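PDB 3QO8: serine--tRNA ligase, cytoplasmic from Candida albicans, which catalyses the two-step attachment of serine to tRNA(Ser), activating the amino acid with ATP to Ser-AMP and passing it to the acceptor end of the tRNA. Local coordinates for residues Arg160-Asp165 with Tyr444-Pro449; Val185-Ala190 with Lys433-Glu438; Leu207-Met212 with Gln249-Tyr254; Arg335-Val340 with Asp353-Phe358. One frame throughout, in Å; residues are numbered along the deposited sequence.

Interaction 1 of 4, residues Arg160-Asp165 with Tyr444-Pro449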
# COMPACT_ATOMS: atom_id res chain seq x y z
N ARG A 160 -1.06 7.28 -25.38
CA ARG A 160 -2.01 7.49 -26.47
C ARG A 160 -3.38 6.91 -26.12
O ARG A 160 -4.41 7.39 -26.60
CB ARG A 160 -1.48 6.90 -27.79
CG ARG A 160 -0.31 7.67 -28.40
CD ARG A 160 -0.28 7.50 -29.92
NE ARG A 160 -1.48 8.05 -30.54
CZ ARG A 160 -1.80 7.89 -31.83
NH1 ARG A 160 -1.01 7.20 -32.63
NH2 ARG A 160 -2.92 8.43 -32.31
N LEU A 161 -3.39 5.89 -25.26
CA LEU A 161 -4.63 5.27 -24.81
C LEU A 161 -5.29 6.06 -23.68
O LEU A 161 -6.40 5.74 -23.25
CB LEU A 161 -4.38 3.83 -24.34
CG LEU A 161 -3.98 2.82 -25.42
CD1 LEU A 161 -3.57 1.48 -24.81
CD2 LEU A 161 -5.13 2.63 -26.41
N ASP A 162 -4.61 7.10 -23.21
CA ASP A 162 -5.04 7.82 -22.01
C ASP A 162 -5.22 6.82 -20.86
O ASP A 162 -6.23 6.84 -20.17
CB ASP A 162 -6.35 8.56 -22.27
CG ASP A 162 -6.68 9.57 -21.17
OD1 ASP A 162 -5.73 10.08 -20.52
OD2 ASP A 162 -7.88 9.85 -20.98
N GLY A 163 -4.24 5.94 -20.68
CA GLY A 163 -4.35 4.88 -19.69
C GLY A 163 -3.54 5.09 -18.43
O GLY A 163 -3.54 4.26 -17.53
N TYR A 164 -2.78 6.18 -18.38
CA TYR A 164 -2.09 6.53 -17.14
C TYR A 164 -1.71 7.99 -17.17
O TYR A 164 -1.83 8.63 -18.21
CB TYR A 164 -0.88 5.62 -16.88
CG TYR A 164 0.46 6.06 -17.44
CD1 TYR A 164 1.60 6.04 -16.65
CD2 TYR A 164 0.60 6.45 -18.78
CE1 TYR A 164 2.84 6.42 -17.14
CE2 TYR A 164 1.86 6.83 -19.29
CZ TYR A 164 2.97 6.81 -18.45
OH TYR A 164 4.22 7.19 -18.91
N ASP A 165 -1.29 8.50 -16.03
CA ASP A 165 -0.94 9.90 -15.90
C ASP A 165 0.36 10.06 -15.12
O ASP A 165 0.36 10.14 -13.89
CB ASP A 165 -2.05 10.66 -15.19
CG ASP A 165 -2.02 12.15 -15.48
OD1 ASP A 165 -0.90 12.72 -15.57
OD2 ASP A 165 -3.11 12.74 -15.62
N TYR A 444 -6.67 4.49 -29.80
CA TYR A 444 -5.85 5.59 -29.33
C TYR A 444 -6.77 6.80 -29.21
O TYR A 444 -7.64 7.01 -30.05
CB TYR A 444 -4.73 5.89 -30.32
CG TYR A 444 -3.61 4.87 -30.30
CD1 TYR A 444 -3.26 4.21 -29.12
CD2 TYR A 444 -2.92 4.55 -31.46
CE1 TYR A 444 -2.24 3.28 -29.11
CE2 TYR A 444 -1.90 3.61 -31.45
CZ TYR A 444 -1.57 2.98 -30.27
OH TYR A 444 -0.56 2.05 -30.25
N ILE A 445 -6.57 7.57 -28.16
CA ILE A 445 -7.45 8.68 -27.83
C ILE A 445 -6.70 10.00 -27.97
O ILE A 445 -7.29 11.04 -28.22
CB ILE A 445 -7.95 8.57 -26.36
CG1 ILE A 445 -8.95 7.42 -26.22
CG2 ILE A 445 -8.59 9.86 -25.90
CD1 ILE A 445 -9.50 7.29 -24.82
N LYS A 446 -5.39 9.94 -27.78
CA LYS A 446 -4.54 11.12 -27.78
C LYS A 446 -3.40 10.91 -28.76
O LYS A 446 -3.03 9.78 -29.04
CB LYS A 446 -3.97 11.37 -26.38
CG LYS A 446 -5.03 11.40 -25.28
CD LYS A 446 -4.49 11.93 -23.95
CE LYS A 446 -3.47 10.99 -23.35
NZ LYS A 446 -3.11 11.32 -21.93
N GLU A 447 -2.83 12.00 -29.27
CA GLU A 447 -1.63 11.93 -30.09
C GLU A 447 -0.42 12.20 -29.21
O GLU A 447 -0.54 12.87 -28.19
CB GLU A 447 -1.68 12.98 -31.20
CG GLU A 447 -2.86 12.86 -32.15
CD GLU A 447 -2.51 12.13 -33.44
OE1 GLU A 447 -1.32 11.78 -33.63
OE2 GLU A 447 -3.43 11.91 -34.26
N LEU A 448 0.75 11.69 -29.59
CA LEU A 448 1.97 12.05 -28.89
C LEU A 448 2.40 13.43 -29.36
O LEU A 448 2.23 13.77 -30.53
CB LEU A 448 3.09 11.05 -29.15
CG LEU A 448 2.94 9.60 -28.71
CD1 LEU A 448 4.18 8.82 -29.08
CD2 LEU A 448 2.68 9.53 -27.22
N PRO A 449 2.95 14.25 -28.45
CA PRO A 449 3.42 15.57 -28.86
C PRO A 449 4.46 15.49 -29.98
O PRO A 449 4.42 16.30 -30.91
CB PRO A 449 4.06 16.14 -27.58
CG PRO A 449 4.31 14.95 -26.71
CD PRO A 449 3.22 13.97 -27.03
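Hydrogen bonds between Arg160 and the backbone of Ile445 and Lys446 hold this contact together. Arg160 O takes two donors, Ile445 N at 2.7 Å and Lys446 N at 3.0 Å, the latter on a lone pair. In return Arg160 NE gives a nearly straight bond (169°) to Lys446 O at 2.8 Å, with the oxygen in the guanidinium plane; the bend at chi3 (63°) turns NE that way. A long, flexible arginine suits the place because its flat end serves two kinds of partner at once. One guanidinium face lies against Tyr444, with CD2 over its centre and the planes 27° apart, while Arg160 CD sits over the tyrosine ring in a CH-pi contact, 4.3 Å from the centroid. Leu161 CD2 adds an apolar touch to Tyr444 CD1 at 3.7 Å. Among charges, Lys446 NZ reaches Asp162 OD1 at 3.2 Å from above the carboxylate plane, and Asp162 OD2 is paired with Arg181. Glu447 OE1 lies over the other guanidinium face, a long salt bridge in which no N-H points at it. Asp162, with positive phi, closes a Schellman motif after helix 154-160, and the C-terminal tail is fastened across this helix end.

Interaction 2 of 4, residues Val185-Ala190 with Lys433-Glu438; sequences VFLNQA and KYIPGE
Phe186, on the helix face turned to the loop 433-438, opens the contact by laying its ring against Pro436. Pro436 CD stands over the ring centre in a CH-pi contact, 3.8 Å from the centroid and 12° off the normal, and Pro436 CG comes to 3.7 Å from Phe186 CE1. Proline suits the partner position: its stiff, compact ring presents CG and CD to the phenyl face, and its phi of -55° fits the type II turn from Ile435 to Glu438. Phe186 CB also meets Ile435 CG2 at 4.1 Å, and Pro206 of the second subunit packs on Phe186 as well. The next residue, Leu187, leaves the helix pointing away from the loop, yet its CD2 comes back to Ile435 CD1 at 4.1 Å. One turn on from Phe186, Ala190 has room for a close backbone approach: its CB lies 3.8 Å from Tyr434 CB and 4.0 Å from Ile435 CG1. No direct hydrogen bond joins the segments, but one water donates to both Phe186 O and Tyr434 O, at 2.7 Å each. Apolar packing therefore carries the contact, and the water links two acceptors that could not bond to each other; Phe186 O takes it in addition to the helical bond from Ala190 N.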
# COMPACT_ATOMS: atom_id res chain seq x y z
N VAL A 185 -6.54 1.08 -15.62
CA VAL A 185 -7.06 0.45 -14.41
C VAL A 185 -7.64 -0.92 -14.75
O VAL A 185 -7.34 -1.89 -14.07
CB VAL A 185 -8.16 1.29 -13.72
CG1 VAL A 185 -8.67 0.58 -12.44
CG2 VAL A 185 -7.65 2.72 -13.39
N PHE A 186 -8.45 -0.98 -15.81
CA PHE A 186 -9.12 -2.24 -16.17
C PHE A 186 -8.13 -3.35 -16.56
O PHE A 186 -8.32 -4.52 -16.22
CB PHE A 186 -10.12 -2.02 -17.31
CG PHE A 186 -11.38 -1.29 -16.89
CD1 PHE A 186 -11.94 -1.50 -15.65
CD2 PHE A 186 -11.99 -0.40 -17.76
CE1 PHE A 186 -13.11 -0.84 -15.27
CE2 PHE A 186 -13.17 0.27 -17.39
CZ PHE A 186 -13.72 0.05 -16.15
N LEU A 187 -7.06 -2.98 -17.25
CA LEU A 187 -6.05 -3.97 -17.63
C LEU A 187 -5.30 -4.49 -16.41
O LEU A 187 -4.98 -5.66 -16.32
CB LEU A 187 -5.05 -3.39 -18.63
CG LEU A 187 -5.53 -3.36 -20.08
CD1 LEU A 187 -4.69 -2.40 -20.92
CD2 LEU A 187 -5.53 -4.77 -20.67
N ASN A 188 -4.97 -3.58 -15.49
CA ASN A 188 -4.30 -3.99 -14.27
C ASN A 188 -5.15 -4.98 -13.47
O ASN A 188 -4.67 -6.03 -13.06
CB ASN A 188 -3.92 -2.77 -13.43
CG ASN A 188 -2.78 -3.06 -12.48
OD1 ASN A 188 -1.68 -3.43 -12.90
ND2 ASN A 188 -3.02 -2.86 -11.20
N GLN A 189 -6.43 -4.64 -13.27
CA GLN A 189 -7.36 -5.54 -12.59
C GLN A 189 -7.54 -6.86 -13.34
O GLN A 189 -7.62 -7.92 -12.73
CB GLN A 189 -8.71 -4.84 -12.38
CG GLN A 189 -8.67 -3.77 -11.28
CD GLN A 189 -8.30 -4.35 -9.93
OE1 GLN A 189 -7.36 -3.91 -9.27
NE2 GLN A 189 -9.06 -5.34 -9.50
N ALA A 190 -7.60 -6.78 -14.67
CA ALA A 190 -7.72 -7.97 -15.49
C ALA A 190 -6.56 -8.92 -15.20
O ALA A 190 -6.78 -10.11 -14.99
CB ALA A 190 -7.76 -7.60 -17.02
N LYS A 433 -12.65 -11.10 -20.84
CA LYS A 433 -13.78 -11.39 -19.97
C LYS A 433 -13.66 -10.66 -18.64
O LYS A 433 -14.64 -10.56 -17.90
CB LYS A 433 -13.95 -12.90 -19.75
CG LYS A 433 -12.90 -13.51 -18.83
CD LYS A 433 -13.12 -15.00 -18.63
CE LYS A 433 -13.38 -15.34 -17.17
NZ LYS A 433 -14.65 -14.75 -16.63
N TYR A 434 -12.47 -10.14 -18.34
CA TYR A 434 -12.22 -9.47 -17.06
C TYR A 434 -12.43 -7.96 -17.15
O TYR A 434 -12.27 -7.24 -16.17
CB TYR A 434 -10.82 -9.78 -16.52
CG TYR A 434 -10.60 -11.24 -16.21
CD1 TYR A 434 -10.99 -11.77 -14.98
CD2 TYR A 434 -10.04 -12.09 -17.14
CE1 TYR A 434 -10.81 -13.12 -14.69
CE2 TYR A 434 -9.86 -13.45 -16.86
CZ TYR A 434 -10.24 -13.94 -15.63
OH TYR A 434 -10.06 -15.27 -15.34
N ILE A 435 -12.79 -7.49 -18.34
CA ILE A 435 -12.92 -6.06 -18.60
C ILE A 435 -14.36 -5.75 -18.99
O ILE A 435 -14.94 -6.42 -19.84
CB ILE A 435 -11.96 -5.63 -19.73
CG1 ILE A 435 -10.50 -5.87 -19.29
CG2 ILE A 435 -12.20 -4.17 -20.14
CD1 ILE A 435 -9.48 -5.68 -20.46
N PRO A 436 -14.95 -4.73 -18.36
CA PRO A 436 -16.34 -4.35 -18.68
C PRO A 436 -16.50 -4.09 -20.18
O PRO A 436 -15.72 -3.35 -20.77
CB PRO A 436 -16.54 -3.06 -17.90
CG PRO A 436 -15.57 -3.16 -16.74
CD PRO A 436 -14.36 -3.85 -17.33
N GLY A 437 -17.51 -4.70 -20.79
CA GLY A 437 -17.73 -4.57 -22.21
C GLY A 437 -16.98 -5.60 -23.02
O GLY A 437 -17.19 -5.72 -24.23
N GLU A 438 -16.10 -6.35 -22.36
CA GLU A 438 -15.24 -7.31 -23.04
C GLU A 438 -14.77 -6.77 -24.40
O GLU A 438 -14.98 -7.39 -25.43
CB GLU A 438 -15.98 -8.65 -23.23
CG GLU A 438 -16.55 -9.20 -21.93
CD GLU A 438 -17.16 -10.58 -22.09
OE1 GLU A 438 -17.11 -11.14 -23.21
OE2 GLU A 438 -17.68 -11.12 -21.10
O HOH W 1 -10.85 -5.05 -15.46

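Interaction 3 of 4, residues Leu207-Met212 with Gln249-Tyr254; sequences LQAPVM and QPISAY
Leu207 and Tyr254 meet in a CH-pi contact, the methyl CD2 standing over the ring centre, 4.1 Å from the centroid and 8° off the normal. The two methyls of the branched leucine end share the work: CD1 lies 4.1 Å from Tyr254 CE1, while CD2 also reaches Ile251 CG1 at 4.0 Å, leucine and isoleucine meeting tip to tip. The other apolar contacts involve smaller groups. Ala209 CB sits 3.5 Å from Pro250 CG and 4.1 Å from Ile251 CG1, a place where a lone methyl lets the chain leaving strand 205-208 come close to helix 248-252. Pro250 offers the carbons of its ring, CG lying 3.7 Å from Pro210 O. The polar end of Tyr254 turns elsewhere, to Arg181 of the second subunit, and Leu207 and Gln208 pair with a strand of that subunit. Ile251 lies near Ser247 and Glu302, predicted by similarity to bind serine. No hydrogen bond crosses between the segments, and Pro210 O is buried without a partner. The segments are thus held together by apolar packing, at the cost of one unsatisfied carbonyl.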
# COMPACT_ATOMS: atom_id res chain seq x y z
N LEU A 207 -4.19 -15.86 -1.73
CA LEU A 207 -3.83 -15.33 -0.42
C LEU A 207 -3.43 -13.88 -0.57
O LEU A 207 -2.38 -13.60 -1.16
CB LEU A 207 -2.68 -16.15 0.16
CG LEU A 207 -2.26 -15.89 1.60
CD1 LEU A 207 -3.44 -16.16 2.54
CD2 LEU A 207 -1.07 -16.75 1.96
N GLN A 208 -4.25 -12.96 -0.07
CA GLN A 208 -3.88 -11.54 -0.12
C GLN A 208 -3.13 -11.16 1.13
O GLN A 208 -3.66 -11.24 2.24
CB GLN A 208 -5.09 -10.63 -0.30
CG GLN A 208 -4.70 -9.14 -0.41
CD GLN A 208 -5.90 -8.25 -0.72
OE1 GLN A 208 -6.83 -8.69 -1.37
NE2 GLN A 208 -5.88 -7.02 -0.24
N ALA A 209 -1.89 -10.73 0.94
CA ALA A 209 -1.00 -10.47 2.06
C ALA A 209 -1.07 -9.02 2.49
O ALA A 209 -1.29 -8.14 1.66
CB ALA A 209 0.46 -10.84 1.65
N PRO A 210 -0.85 -8.76 3.78
CA PRO A 210 -0.74 -7.38 4.24
C PRO A 210 0.54 -6.77 3.67
O PRO A 210 1.49 -7.50 3.40
CB PRO A 210 -0.62 -7.53 5.76
CG PRO A 210 -0.03 -8.90 5.95
CD PRO A 210 -0.61 -9.74 4.86
N VAL A 211 0.56 -5.46 3.46
CA VAL A 211 1.74 -4.83 2.85
C VAL A 211 2.66 -4.18 3.87
O VAL A 211 3.68 -3.57 3.49
CB VAL A 211 1.35 -3.78 1.78
CG1 VAL A 211 0.62 -4.46 0.64
CG2 VAL A 211 0.50 -2.67 2.40
N MET A 212 2.31 -4.30 5.15
CA MET A 212 3.20 -3.90 6.24
C MET A 212 3.62 -5.12 7.03
O MET A 212 2.84 -6.06 7.21
CB MET A 212 2.48 -2.94 7.19
CG MET A 212 2.19 -1.59 6.58
SD MET A 212 1.53 -0.47 7.81
CE MET A 212 1.06 0.91 6.75
N GLN A 249 7.58 -12.00 0.99
CA GLN A 249 8.03 -11.72 2.35
C GLN A 249 7.01 -12.13 3.42
O GLN A 249 7.31 -12.98 4.26
CB GLN A 249 8.49 -10.26 2.46
CG GLN A 249 9.86 -10.07 1.81
CD GLN A 249 10.14 -8.64 1.35
OE1 GLN A 249 9.24 -7.80 1.32
NE2 GLN A 249 11.38 -8.37 0.99
N PRO A 250 5.79 -11.56 3.39
CA PRO A 250 4.85 -11.97 4.44
C PRO A 250 4.35 -13.41 4.28
O PRO A 250 4.12 -14.10 5.26
CB PRO A 250 3.68 -10.95 4.31
CG PRO A 250 3.76 -10.43 2.88
CD PRO A 250 5.27 -10.47 2.54
N ILE A 251 4.21 -13.88 3.04
CA ILE A 251 3.71 -15.23 2.83
C ILE A 251 4.75 -16.26 3.27
O ILE A 251 4.40 -17.33 3.76
CB ILE A 251 3.26 -15.44 1.36
CG1 ILE A 251 2.08 -14.51 1.05
CG2 ILE A 251 2.92 -16.92 1.11
CD1 ILE A 251 1.53 -14.56 -0.39
N SER A 252 6.04 -15.95 3.13
CA SER A 252 7.06 -16.87 3.60
C SER A 252 6.96 -17.02 5.13
O SER A 252 7.25 -18.08 5.68
CB SER A 252 8.48 -16.42 3.20
OG SER A 252 8.91 -15.30 3.97
N ALA A 253 6.52 -15.96 5.81
CA ALA A 253 6.39 -16.01 7.26
C ALA A 253 5.03 -16.55 7.72
O ALA A 253 4.80 -16.71 8.91
CB ALA A 253 6.62 -14.64 7.86
N TYR A 254 4.14 -16.81 6.77
CA TYR A 254 2.77 -17.27 7.06
C TYR A 254 2.78 -18.51 7.96
O TYR A 254 2.03 -18.58 8.94
CB TYR A 254 2.04 -17.56 5.75
CG TYR A 254 0.54 -17.80 5.84
CD1 TYR A 254 -0.34 -16.75 6.07
CD2 TYR A 254 0.02 -19.07 5.63
CE1 TYR A 254 -1.71 -16.96 6.12
CE2 TYR A 254 -1.36 -19.29 5.68
CZ TYR A 254 -2.21 -18.23 5.92
OH TYR A 254 -3.57 -18.45 5.97

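Interaction 4 of 4, residues Arg335-Val340 with Asp353-Phe358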
# COMPACT_ATOMS: atom_id res chain seq x y z
N ARG A 335 12.02 -15.66 -23.33
CA ARG A 335 13.04 -16.68 -23.11
C ARG A 335 13.16 -16.93 -21.61
O ARG A 335 12.88 -16.04 -20.81
CB ARG A 335 14.39 -16.24 -23.68
CG ARG A 335 14.95 -14.96 -23.08
CD ARG A 335 16.35 -14.65 -23.64
NE ARG A 335 16.98 -13.53 -22.95
CZ ARG A 335 18.02 -12.83 -23.42
NH1 ARG A 335 18.56 -13.14 -24.58
NH2 ARG A 335 18.53 -11.83 -22.71
N VAL A 336 13.56 -18.14 -21.25
CA VAL A 336 13.87 -18.47 -19.86
C VAL A 336 15.39 -18.62 -19.72
O VAL A 336 16.03 -19.34 -20.51
CB VAL A 336 13.19 -19.78 -19.45
CG1 VAL A 336 13.56 -20.17 -18.01
CG2 VAL A 336 11.67 -19.64 -19.59
N VAL A 337 15.96 -17.94 -18.74
CA VAL A 337 17.40 -17.95 -18.55
C VAL A 337 17.81 -18.38 -17.15
O VAL A 337 17.18 -18.00 -16.16
CB VAL A 337 18.04 -16.56 -18.87
CG1 VAL A 337 17.77 -16.19 -20.33
CG2 VAL A 337 17.50 -15.49 -17.95
N GLY A 338 18.87 -19.17 -17.07
CA GLY A 338 19.42 -19.60 -15.80
C GLY A 338 20.42 -18.57 -15.31
O GLY A 338 21.49 -18.40 -15.89
N ILE A 339 20.06 -17.88 -14.23
CA ILE A 339 20.86 -16.77 -13.72
C ILE A 339 22.21 -17.23 -13.15
O ILE A 339 22.28 -18.21 -12.39
CB ILE A 339 20.06 -15.99 -12.63
CG1 ILE A 339 18.74 -15.47 -13.20
CG2 ILE A 339 20.89 -14.84 -12.08
CD1 ILE A 339 18.92 -14.50 -14.40
N VAL A 340 23.28 -16.52 -13.50
CA VAL A 340 24.63 -16.88 -13.06
C VAL A 340 24.77 -16.77 -11.55
O VAL A 340 24.08 -15.98 -10.91
CB VAL A 340 25.72 -16.00 -13.73
CG1 VAL A 340 25.79 -16.28 -15.23
CG2 VAL A 340 25.46 -14.51 -13.46
N ASP A 353 14.98 -16.74 -14.69
CA ASP A 353 14.16 -15.59 -15.01
C ASP A 353 13.44 -15.86 -16.33
O ASP A 353 13.99 -16.50 -17.24
CB ASP A 353 15.00 -14.31 -15.16
CG ASP A 353 15.42 -13.72 -13.82
OD1 ASP A 353 15.18 -14.34 -12.76
OD2 ASP A 353 16.02 -12.62 -13.84
N LEU A 354 12.19 -15.41 -16.43
CA LEU A 354 11.51 -15.38 -17.70
C LEU A 354 11.61 -13.93 -18.13
O LEU A 354 11.23 -13.02 -17.39
CB LEU A 354 10.05 -15.84 -17.60
CG LEU A 354 9.27 -15.92 -18.92
CD1 LEU A 354 8.22 -17.02 -18.90
CD2 LEU A 354 8.64 -14.58 -19.28
N GLU A 355 12.18 -13.72 -19.31
CA GLU A 355 12.35 -12.39 -19.88
C GLU A 355 11.54 -12.34 -21.17
O GLU A 355 11.75 -13.15 -22.08
CB GLU A 355 13.83 -12.13 -20.19
CG GLU A 355 14.79 -12.37 -19.01
CD GLU A 355 16.24 -12.13 -19.41
OE1 GLU A 355 16.57 -12.37 -20.59
OE2 GLU A 355 17.03 -11.67 -18.56
N ALA A 356 10.61 -11.40 -21.24
CA ALA A 356 9.69 -11.34 -22.36
C ALA A 356 10.22 -10.37 -23.40
O ALA A 356 10.95 -9.43 -23.07
CB ALA A 356 8.30 -10.89 -21.90
N TRP A 357 9.85 -10.59 -24.65
CA TRP A 357 10.30 -9.74 -25.74
C TRP A 357 9.53 -8.42 -25.77
O TRP A 357 8.31 -8.42 -25.82
CB TRP A 357 10.15 -10.47 -27.08
CG TRP A 357 10.63 -9.68 -28.28
CD1 TRP A 357 9.87 -9.14 -29.28
CD2 TRP A 357 11.99 -9.35 -28.59
NE1 TRP A 357 10.68 -8.51 -30.21
CE2 TRP A 357 11.98 -8.63 -29.80
CE3 TRP A 357 13.22 -9.62 -27.97
CZ2 TRP A 357 13.16 -8.15 -30.40
CZ3 TRP A 357 14.38 -9.15 -28.56
CH2 TRP A 357 14.34 -8.43 -29.77
N PHE A 358 10.26 -7.31 -25.73
CA PHE A 358 9.68 -6.00 -25.91
C PHE A 358 10.08 -5.51 -27.31
O PHE A 358 11.22 -5.09 -27.52
CB PHE A 358 10.20 -5.03 -24.82
CG PHE A 358 9.49 -5.15 -23.48
CD1 PHE A 358 9.56 -6.32 -22.73
CD2 PHE A 358 8.76 -4.09 -22.97
CE1 PHE A 358 8.91 -6.43 -21.49
CE2 PHE A 358 8.11 -4.18 -21.75
CZ PHE A 358 8.17 -5.36 -21.00
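Arg335 and Glu355 face each other as a hydrogen-bonded pair of two antiparallel strands and are joined again through their side chains. Glu355 OE1 takes both Arg335 NE, at 2.7 Å, and NH2, at 2.9 Å, the second on its syn lone pair. The oxygen lies in the guanidinium plane, at its edge, and the carboxylate is turned 30° from that plane. Arg335 CG starts between the backbone N and the carbonyl carbon (chi1 60°), and the chain runs extended from there to NE. On the same face, beta-branched Val337, well suited to a strand, sets CG2 3.9 Å from Glu355 CD. Ile339 CD1 lies against the carboxylate of Asp353, 3.5 Å from OD2. Reciprocal backbone bonds hold these positions: Val337 N to Asp353 O at 2.9 Å, Asp353 N to Val337 O, and the matching pair between Arg335 and Glu355. Asp353 OD1 bonds to Ser369, a ligand of the magnesium ion, making Asp353 a second-shell residue. On the other face, Val336 and Leu354 form the non-hydrogen-bonded pair and pack against helix 312-329. This hairpin lies within the class II catalytic sheet, between strand 126-131 beside 334-338 and strand 363-372 beside 350-358.

In the fold
Interactions 2, 3 and 4 are largely buried, whereas interaction 1 is partly open, far from the chain's centre, and combines backbone hydrogen bonds with salt bridges. Interactions 1 and 2 both bind the C-terminal region back, on the same side of the chain's centre, onto the end of helix 154-160 in one case and onto helix 183-200 in the other, where apolar packing and a water do the work. Interactions 3 and 4 reach the same large sheet, but differ: a helix packs on a strand end without hydrogen bonds in one, and two strands share regular backbone bonds in the other. Interactions 2 and 3 touch the second subunit; interaction 4 does not, and lies beside the magnesium site instead.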